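Local coordinates for putative sugar ABC transport system, substrate-binding protein (Bordetella parapertussis, PDB 5IX8) that probably binds a sugar in the periplasm as the solute-binding component of an ABC import system, at residues Leu18-Val23 with Tyr77-Pro82; Gln62-Leu67 with Ser86-Val91; Gly99-Ser104 with Lys113-Val118. All coordinates share one frame; numbering follows the deposited sequence.

Interaction 1: Leu18-Val23 with Tyr77-Pro82; sequences LGVTVV and YAVLSP
Backbone hydrogen bonds carry this contact: strands 18-22 and 77-80 run parallel, their short axes 4.6 Å apart at an angle of 17°. Only one residue in two of each strand bonds across. Gly19 is gripped on both sides, its N giving to Tyr77 O at 3.0 Å and its O taking the N-H of Val79 at 2.7 Å. Thr21 repeats the pattern, with Thr21 N on Val79 O at 2.8 Å and Thr21 O receiving Ser81 N at 3.0 Å. The first three bonds come in nearly along the C=O axes. CA-H groups of Leu18, Ala78, Val20 and Leu80 lean on the same four carbonyl oxygens.

Apolar contacts cover the face bearing Leu18, Val20, Tyr77 and Val79. Leu18 has CG anti to the carbonyl carbon (chi1 -55°), which brings CD2 across the strand gap to 3.6 Å from Tyr77 CB, while the phenol leads away toward Glu268. Val20 and Val79 lie side by side, CG2 of Val20 meeting CB of Val79 at 4.1 Å. On the other face, Thr21 turns its methyl CG2 to Leu80 CD1 at 3.8 Å; its OG1, anti to the backbone N, is held by Gln63 and Gln66. At the C-terminal end of the pair, Val22 CG1 packs on Ser81, which lies just past the end of strand 77-80 and has its OG bonded to Ala105 O.

The pair forms the second and third strands of the six-stranded parallel sheet in one lobe of a periplasmic binding protein fold. Strand 47-53 flanks 18-22 and strand 101-105 flanks 77-80; helix 60-73 covers the Thr21 and Ala78 face, and Leu18 on the other face packs against Ile37 of helix 28-43.

Interaction 2: Gln62-Leu67 with Ser86-Val91; sequences QQFAQL and SGYDPV
Phe64 and Tyr88 meet in a T-shaped stack: the edge of the Phe64 ring points at the face of Tyr88, with centroids 5.0 Å apart and planes at 79°. The touching atom is Phe64 CE1, which stands over the rim of the tyrosine ring, 3.6 Å from Tyr88 CD2. Beside the stack, the side chain of Gln63 extends beyond CG until its amide stands nearly perpendicular to the tyrosine ring, with OE1 2.6 Å from Tyr88 OH. The tip of the phenylalanine, CZ, comes to 3.1 Å from the carbonyl oxygen of Gly87. Val91 CG1 closes the group, lying 4.0 Å from Phe64 CD1 and 3.8 Å from Leu67 CD1; the latter methyl sits at the edge of the Tyr88 ring. This is the helix-strand-helix succession of the parallel alpha/beta fold, helices 60-73 and 89-97 packing on the same face of the sheet with strand 77-80 between them in sequence. Gly87 (phi 108°) makes the turn that leads into Tyr88, at backbone angles that favour glycine. Further out, Gln63 OE1 and Tyr88 OH both accept from Ala83 N, and Gln63 NE2 is held by Thr21 OG1 and Ser81 O, which fixes the rotation of the amide.

Interaction 3: Gly99-Ser104 with Lys113-Val118; sequences GIKTIS and KIAFGV
Three backbone hydrogen bonds join the segments. Ala115 N gives to Thr102 O at 2.9 Å, close to the C=O axis. Ser104 is gripped at both ends, its N bonded to Phe116 O and its O receiving Val118 N at 2.9 Å. Gly117 lies opposite Ser104, their CA atoms only 4.2 Å apart, a close approach that the bare glycine allows. At the other end a water spans the gap, accepting from Thr102 N and donating to Lys113 O at 2.8 Å.

Among the side chains, Ile103 lies over a face of the Phe116 ring in a CH-pi contact, its CG1 4.1 Å from the ring centroid. Phe116 CG takes the crowded position between backbone N and carbonyl carbon (chi1 64°), and the ring lies alongside the isoleucine, with Ile103 CD1 3.6 Å from Phe116 CZ. Thr102 CG2 presses tightly on Ile114 CD1 at 3.5 Å.

These are the fourth and fifth strands of the parallel alpha/beta sheet in one lobe of the periplasmic binding protein fold, flanked by strands 77-80 and 288-290. Helices cover both faces: Thr102 packs against helix 89-97, and Ile103 against helix 254-270.

How the interactions relate
From the N terminus, strand 18-22 waits for its partner until the chain has passed through helix 28-43, strand 47-53 and helix 60-73; interaction 1 closes this loop at 77-82. Interaction 2 opens inside it, at 62-67, and closes beyond it at 86-91, so the two cross. They touch directly, the glutamines of helix 60-73 reaching the C-terminal ends of both strands and tying the helix layer to the sheet. Interaction 3 follows in series, closing the short connection between 99-104 and 113-118. Strands 77-80 and 101-105 are sheet neighbours and join interactions 1 and 3, while the Asp89-Lys113 salt bridge links interaction 2 to interaction 3.

Interaction 1: Leu18-Val23 with Tyr77-Pro82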
loop_
_atom_site.group_PDB
_atom_site.type_symbol
_atom_site.label_atom_id
_atom_site.label_comp_id
_atom_site.label_asym_id
_atom_site.label_seq_id
_atom_site.Cartn_x
_atom_site.Cartn_y
_atom_site.Cartn_z
ATOM N N LEU A 18 -6.111 20.617 -1.127
ATOM C CA LEU A 18 -6.253 19.190 -1.393
ATOM C C LEU A 18 -7.451 18.621 -0.650
ATOM O O LEU A 18 -7.689 18.965 0.516
ATOM C CB LEU A 18 -5.012 18.396 -0.944
ATOM C CG LEU A 18 -3.651 18.812 -1.491
ATOM C CD1 LEU A 18 -2.507 18.045 -0.765
ATOM C CD2 LEU A 18 -3.622 18.526 -2.939
ATOM N N GLY A 19 -8.158 17.700 -1.289
ATOM C CA GLY A 19 -9.080 16.802 -0.590
ATOM C C GLY A 19 -8.550 15.394 -0.756
ATOM O O GLY A 19 -8.126 15.027 -1.845
ATOM N N VAL A 20 -8.589 14.608 0.327
ATOM C CA VAL A 20 -7.997 13.267 0.370
ATOM C C VAL A 20 -9.075 12.264 0.747
ATOM O O VAL A 20 -9.754 12.440 1.764
ATOM C CB VAL A 20 -6.854 13.187 1.402
ATOM C CG1 VAL A 20 -6.248 11.756 1.452
ATOM C CG2 VAL A 20 -5.795 14.258 1.146
ATOM N N THR A 21 -9.217 11.195 -0.043
ATOM C CA THR A 21 -10.012 10.055 0.409
ATOM C C THR A 21 -9.227 8.755 0.242
ATOM O O THR A 21 -8.697 8.467 -0.833
ATOM C CB THR A 21 -11.367 9.980 -0.316
ATOM O OG1 THR A 21 -12.040 8.797 0.098
ATOM C CG2 THR A 21 -11.225 9.991 -1.840
ATOM N N VAL A 22 -9.166 7.962 1.311
ATOM C CA VAL A 22 -8.474 6.682 1.290
ATOM C C VAL A 22 -9.444 5.616 1.761
ATOM O O VAL A 22 -10.560 5.919 2.179
ATOM C CB VAL A 22 -7.209 6.691 2.165
ATOM C CG1 VAL A 22 -6.134 7.630 1.570
ATOM C CG2 VAL A 22 -7.558 7.044 3.642
ATOM N N VAL A 23 -9.011 4.348 1.702
ATOM C CA VAL A 23 -9.936 3.253 1.992
ATOM C C VAL A 23 -10.307 3.242 3.470
ATOM O O VAL A 23 -11.492 3.168 3.836
ATOM C CB VAL A 23 -9.344 1.890 1.569
ATOM C CG1 VAL A 23 -10.369 0.771 1.876
ATOM C CG2 VAL A 23 -8.977 1.904 0.082
ATOM N N TYR A 77 -6.874 19.647 -6.119
ATOM C CA TYR A 77 -6.557 18.252 -6.381
ATOM C C TYR A 77 -7.335 17.384 -5.421
ATOM O O TYR A 77 -7.440 17.694 -4.229
ATOM C CB TYR A 77 -5.070 17.922 -6.209
ATOM C CG TYR A 77 -4.214 18.709 -7.149
ATOM C CD1 TYR A 77 -3.796 19.982 -6.818
ATOM C CD2 TYR A 77 -3.822 18.185 -8.380
ATOM C CE1 TYR A 77 -3.040 20.726 -7.696
ATOM C CE2 TYR A 77 -3.044 18.928 -9.257
ATOM C CZ TYR A 77 -2.661 20.196 -8.907
ATOM O OH TYR A 77 -1.919 20.958 -9.777
ATOM N N ALA A 78 -7.846 16.283 -5.941
ATOM C CA ALA A 78 -8.343 15.187 -5.124
ATOM C C ALA A 78 -7.256 14.139 -5.056
ATOM O O ALA A 78 -6.628 13.852 -6.068
ATOM C CB ALA A 78 -9.601 14.589 -5.764
ATOM N N VAL A 79 -7.017 13.576 -3.873
ATOM C CA VAL A 79 -6.040 12.505 -3.692
ATOM C C VAL A 79 -6.815 11.247 -3.328
ATOM O O VAL A 79 -7.608 11.268 -2.388
ATOM C CB VAL A 79 -5.026 12.862 -2.590
ATOM C CG1 VAL A 79 -4.026 11.710 -2.363
ATOM C CG2 VAL A 79 -4.327 14.176 -2.918
ATOM N N LEU A 80 -6.604 10.164 -4.076
ATOM C CA LEU A 80 -7.488 9.008 -4.050
ATOM C C LEU A 80 -6.690 7.727 -3.835
ATOM O O LEU A 80 -5.794 7.419 -4.624
ATOM C CB LEU A 80 -8.268 8.913 -5.370
ATOM C CG LEU A 80 -9.058 7.624 -5.571
ATOM C CD1 LEU A 80 -10.137 7.496 -4.466
ATOM C CD2 LEU A 80 -9.646 7.614 -7.011
ATOM N N SER A 81 -7.028 6.987 -2.776
ATOM C CA SER A 81 -6.706 5.562 -2.645
ATOM C C SER A 81 -8.025 4.819 -2.724
ATOM O O SER A 81 -8.825 4.916 -1.784
ATOM C CB SER A 81 -6.011 5.256 -1.317
ATOM O OG SER A 81 -4.802 5.966 -1.171
ATOM N N PRO A 82 -8.305 4.080 -3.794
ATOM C CA PRO A 82 -9.682 3.630 -4.041
ATOM C C PRO A 82 -10.047 2.340 -3.317
ATOM O O PRO A 82 -9.216 1.466 -3.071
ATOM C CB PRO A 82 -9.698 3.419 -5.564
ATOM C CG PRO A 82 -8.292 2.919 -5.844
ATOM C CD PRO A 82 -7.392 3.726 -4.900
#

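Interaction 2: Gln62-Leu67 with Ser86-Val91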
loop_
_atom_site.group_PDB
_atom_site.type_symbol
_atom_site.label_atom_id
_atom_site.label_comp_id
_atom_site.label_asym_id
_atom_site.label_seq_id
_atom_site.Cartn_x
_atom_site.Cartn_y
_atom_site.Cartn_z
ATOM N N GLN A 62 -19.501 5.439 -1.299
ATOM C CA GLN A 62 -19.056 6.379 -0.276
ATOM C C GLN A 62 -17.963 7.290 -0.812
ATOM O O GLN A 62 -17.980 8.505 -0.573
ATOM C CB GLN A 62 -18.552 5.616 0.953
ATOM C CG GLN A 62 -19.649 4.918 1.764
ATOM C CD GLN A 62 -20.041 3.515 1.249
ATOM O OE1 GLN A 62 -19.793 3.138 0.100
ATOM N NE2 GLN A 62 -20.674 2.740 2.129
ATOM N N GLN A 63 -17.014 6.725 -1.564
ATOM C CA GLN A 63 -15.929 7.544 -2.093
ATOM C C GLN A 63 -16.395 8.424 -3.236
ATOM O O GLN A 63 -15.910 9.547 -3.374
ATOM C CB GLN A 63 -14.759 6.671 -2.543
ATOM C CG GLN A 63 -13.889 6.292 -1.423
ATOM C CD GLN A 63 -12.582 5.704 -1.878
ATOM O OE1 GLN A 63 -12.531 4.858 -2.780
ATOM N NE2 GLN A 63 -11.518 6.131 -1.247
ATOM N N PHE A 64 -17.305 7.932 -4.088
ATOM C CA PHE A 64 -17.824 8.804 -5.146
ATOM C C PHE A 64 -18.430 10.061 -4.536
ATOM O O PHE A 64 -18.233 11.177 -5.042
ATOM C CB PHE A 64 -18.903 8.093 -5.963
ATOM C CG PHE A 64 -18.419 6.941 -6.810
ATOM C CD1 PHE A 64 -17.085 6.661 -6.997
ATOM C CD2 PHE A 64 -19.366 6.108 -7.392
ATOM C CE1 PHE A 64 -16.683 5.611 -7.802
ATOM C CE2 PHE A 64 -18.990 5.037 -8.178
ATOM C CZ PHE A 64 -17.650 4.784 -8.397
ATOM N N ALA A 65 -19.198 9.891 -3.458
ATOM C CA ALA A 65 -19.836 11.039 -2.824
ATOM C C ALA A 65 -18.795 11.978 -2.242
ATOM O O ALA A 65 -18.953 13.210 -2.297
ATOM C CB ALA A 65 -20.816 10.571 -1.748
ATOM N N GLN A 66 -17.722 11.415 -1.683
ATOM C CA GLN A 66 -16.664 12.247 -1.120
ATOM C C GLN A 66 -15.968 13.050 -2.207
ATOM O O GLN A 66 -15.680 14.235 -2.020
ATOM C CB GLN A 66 -15.658 11.384 -0.355
ATOM C CG GLN A 66 -16.263 10.858 0.955
ATOM C CD GLN A 66 -15.558 9.644 1.474
ATOM O OE1 GLN A 66 -14.596 9.164 0.861
ATOM N NE2 GLN A 66 -16.034 9.122 2.618
ATOM N N LEU A 67 -15.674 12.420 -3.343
ATOM C CA LEU A 67 -15.025 13.138 -4.433
ATOM C C LEU A 67 -15.934 14.243 -4.965
ATOM O O LEU A 67 -15.480 15.349 -5.251
ATOM C CB LEU A 67 -14.654 12.152 -5.541
ATOM C CG LEU A 67 -13.531 11.187 -5.118
ATOM C CD1 LEU A 67 -13.456 9.935 -6.024
ATOM C CD2 LEU A 67 -12.190 11.914 -5.118
ATOM N N SER A 86 -11.774 -0.756 -10.133
ATOM C CA SER A 86 -12.567 -0.274 -11.259
ATOM C C SER A 86 -13.774 0.535 -10.801
ATOM O O SER A 86 -14.280 0.382 -9.684
ATOM C CB SER A 86 -13.023 -1.444 -12.145
ATOM O OG SER A 86 -11.901 -2.091 -12.745
ATOM N N GLY A 87 -14.225 1.405 -11.696
ATOM C CA GLY A 87 -15.442 2.171 -11.521
ATOM C C GLY A 87 -15.261 3.656 -11.232
ATOM O O GLY A 87 -16.267 4.360 -11.090
ATOM N N TYR A 88 -14.027 4.146 -11.107
ATOM C CA TYR A 88 -13.769 5.540 -10.757
ATOM C C TYR A 88 -13.536 6.430 -11.966
ATOM O O TYR A 88 -13.429 7.647 -11.800
ATOM C CB TYR A 88 -12.548 5.647 -9.820
ATOM C CG TYR A 88 -12.866 5.122 -8.438
ATOM C CD1 TYR A 88 -12.925 3.756 -8.194
ATOM C CD2 TYR A 88 -13.112 5.992 -7.380
ATOM C CE1 TYR A 88 -13.204 3.265 -6.954
ATOM C CE2 TYR A 88 -13.402 5.494 -6.098
ATOM C CZ TYR A 88 -13.464 4.132 -5.909
ATOM O OH TYR A 88 -13.749 3.621 -4.680
ATOM N N ASP A 89 -13.440 5.878 -13.174
ATOM C CA ASP A 89 -13.147 6.774 -14.292
ATOM C C ASP A 89 -14.230 7.841 -14.464
ATOM O O ASP A 89 -13.864 9.007 -14.678
ATOM C CB ASP A 89 -12.914 5.977 -15.582
ATOM C CG ASP A 89 -12.314 6.819 -16.693
ATOM O OD1 ASP A 89 -11.163 7.254 -16.554
ATOM O OD2 ASP A 89 -13.000 7.034 -17.718
ATOM N N PRO A 90 -15.537 7.552 -14.357
ATOM C CA PRO A 90 -16.522 8.645 -14.528
ATOM C C PRO A 90 -16.357 9.771 -13.533
ATOM O O PRO A 90 -16.486 10.945 -13.912
ATOM C CB PRO A 90 -17.879 7.943 -14.361
ATOM C CG PRO A 90 -17.595 6.528 -14.762
ATOM C CD PRO A 90 -16.202 6.237 -14.254
ATOM N N VAL A 91 -16.085 9.464 -12.266
ATOM C CA VAL A 91 -15.973 10.546 -11.295
ATOM C C VAL A 91 -14.665 11.297 -11.474
ATOM O O VAL A 91 -14.617 12.517 -11.298
ATOM C CB VAL A 91 -16.152 10.042 -9.848
ATOM C CG1 VAL A 91 -15.024 9.138 -9.391
ATOM C CG2 VAL A 91 -16.285 11.224 -8.914
#

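Interaction 3: Gly99-Ser104 with Lys113-Val118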
loop_
_atom_site.group_PDB
_atom_site.type_symbol
_atom_site.label_atom_id
_atom_site.label_comp_id
_atom_site.label_asym_id
_atom_site.label_seq_id
_atom_site.Cartn_x
_atom_site.Cartn_y
_atom_site.Cartn_z
ATOM N N GLY A 99 -12.041 21.324 -13.523
ATOM C CA GLY A 99 -10.720 21.834 -13.207
ATOM C C GLY A 99 -10.025 21.189 -12.027
ATOM O O GLY A 99 -9.000 21.718 -11.567
ATOM N N ILE A 100 -10.521 20.059 -11.529
ATOM C CA ILE A 100 -9.935 19.371 -10.386
ATOM C C ILE A 100 -9.235 18.123 -10.885
ATOM O O ILE A 100 -9.885 17.211 -11.406
ATOM C CB ILE A 100 -10.992 19.005 -9.342
ATOM C CG1 ILE A 100 -11.669 20.286 -8.834
ATOM C CG2 ILE A 100 -10.345 18.226 -8.181
ATOM C CD1 ILE A 100 -12.785 20.027 -7.859
ATOM N N LYS A 101 -7.921 18.077 -10.709
ATOM C CA LYS A 101 -7.118 16.925 -11.099
ATOM C C LYS A 101 -7.088 15.930 -9.946
ATOM O O LYS A 101 -7.225 16.302 -8.773
ATOM C CB LYS A 101 -5.693 17.361 -11.475
ATOM C CG LYS A 101 -5.705 18.222 -12.695
ATOM C CD LYS A 101 -4.304 18.643 -13.105
ATOM C CE LYS A 101 -4.371 19.512 -14.363
ATOM N NZ LYS A 101 -3.043 19.536 -15.021
ATOM N N THR A 102 -6.946 14.653 -10.283
ATOM C CA THR A 102 -6.966 13.589 -9.291
ATOM C C THR A 102 -5.597 12.927 -9.255
ATOM O O THR A 102 -5.032 12.590 -10.303
ATOM C CB THR A 102 -8.056 12.548 -9.593
ATOM O OG1 THR A 102 -9.332 13.191 -9.538
ATOM C CG2 THR A 102 -8.058 11.482 -8.513
ATOM N N ILE A 103 -5.068 12.765 -8.051
ATOM C CA ILE A 103 -3.774 12.140 -7.819
ATOM C C ILE A 103 -4.019 10.773 -7.205
ATOM O O ILE A 103 -4.731 10.654 -6.199
ATOM C CB ILE A 103 -2.901 13.002 -6.888
ATOM C CG1 ILE A 103 -2.677 14.388 -7.524
ATOM C CG2 ILE A 103 -1.561 12.290 -6.541
ATOM C CD1 ILE A 103 -2.104 15.456 -6.533
ATOM N N SER A 104 -3.391 9.753 -7.776
ATOM C CA SER A 104 -3.467 8.391 -7.241
ATOM C C SER A 104 -2.448 8.225 -6.127
ATOM O O SER A 104 -1.274 8.569 -6.311
ATOM C CB SER A 104 -3.174 7.400 -8.380
ATOM O OG SER A 104 -2.893 6.085 -7.917
ATOM N N LYS A 113 -7.495 8.803 -16.662
ATOM C CA LYS A 113 -7.701 10.243 -16.509
ATOM C C LYS A 113 -7.080 10.801 -15.223
ATOM O O LYS A 113 -7.150 12.003 -14.983
ATOM C CB LYS A 113 -9.196 10.556 -16.583
ATOM C CG LYS A 113 -9.755 10.285 -17.989
ATOM C CD LYS A 113 -11.256 10.440 -18.039
ATOM C CE LYS A 113 -11.850 9.979 -19.393
ATOM N NZ LYS A 113 -11.610 8.506 -19.687
ATOM N N ILE A 114 -6.494 9.939 -14.388
ATOM C CA ILE A 114 -5.660 10.363 -13.268
ATOM C C ILE A 114 -4.525 11.228 -13.782
ATOM O O ILE A 114 -3.929 10.942 -14.832
ATOM C CB ILE A 114 -5.129 9.109 -12.545
ATOM C CG1 ILE A 114 -6.272 8.322 -11.889
ATOM C CG2 ILE A 114 -3.992 9.438 -11.554
ATOM C CD1 ILE A 114 -6.874 8.990 -10.614
ATOM N N ALA A 115 -4.234 12.317 -13.057
ATOM C CA ALA A 115 -3.160 13.223 -13.484
ATOM C C ALA A 115 -1.791 12.585 -13.287
ATOM O O ALA A 115 -0.977 12.530 -14.225
ATOM C CB ALA A 115 -3.258 14.555 -12.735
ATOM N N PHE A 116 -1.530 12.073 -12.075
ATOM C CA PHE A 116 -0.326 11.295 -11.799
ATOM C C PHE A 116 -0.557 10.543 -10.502
ATOM O O PHE A 116 -1.539 10.770 -9.791
ATOM C CB PHE A 116 0.954 12.162 -11.697
ATOM C CG PHE A 116 0.940 13.137 -10.545
ATOM C CD1 PHE A 116 0.383 14.403 -10.697
ATOM C CD2 PHE A 116 1.430 12.769 -9.300
ATOM C CE1 PHE A 116 0.355 15.302 -9.614
ATOM C CE2 PHE A 116 1.441 13.667 -8.243
ATOM C CZ PHE A 116 0.884 14.924 -8.386
ATOM N N GLY A 117 0.365 9.635 -10.202
ATOM C CA GLY A 117 0.290 8.860 -8.987
ATOM C C GLY A 117 1.626 8.798 -8.270
ATOM O O GLY A 117 2.687 9.051 -8.845
ATOM N N VAL A 118 1.553 8.468 -6.983
ATOM C CA VAL A 118 2.736 8.174 -6.184
ATOM C C VAL A 118 2.411 6.892 -5.458
ATOM O O VAL A 118 1.470 6.864 -4.654
ATOM C CB VAL A 118 3.073 9.286 -5.171
ATOM C CG1 VAL A 118 4.250 8.852 -4.325
ATOM C CG2 VAL A 118 3.384 10.628 -5.873
HETATM O O HOH W 1 -7.309 14.030 -13.084
#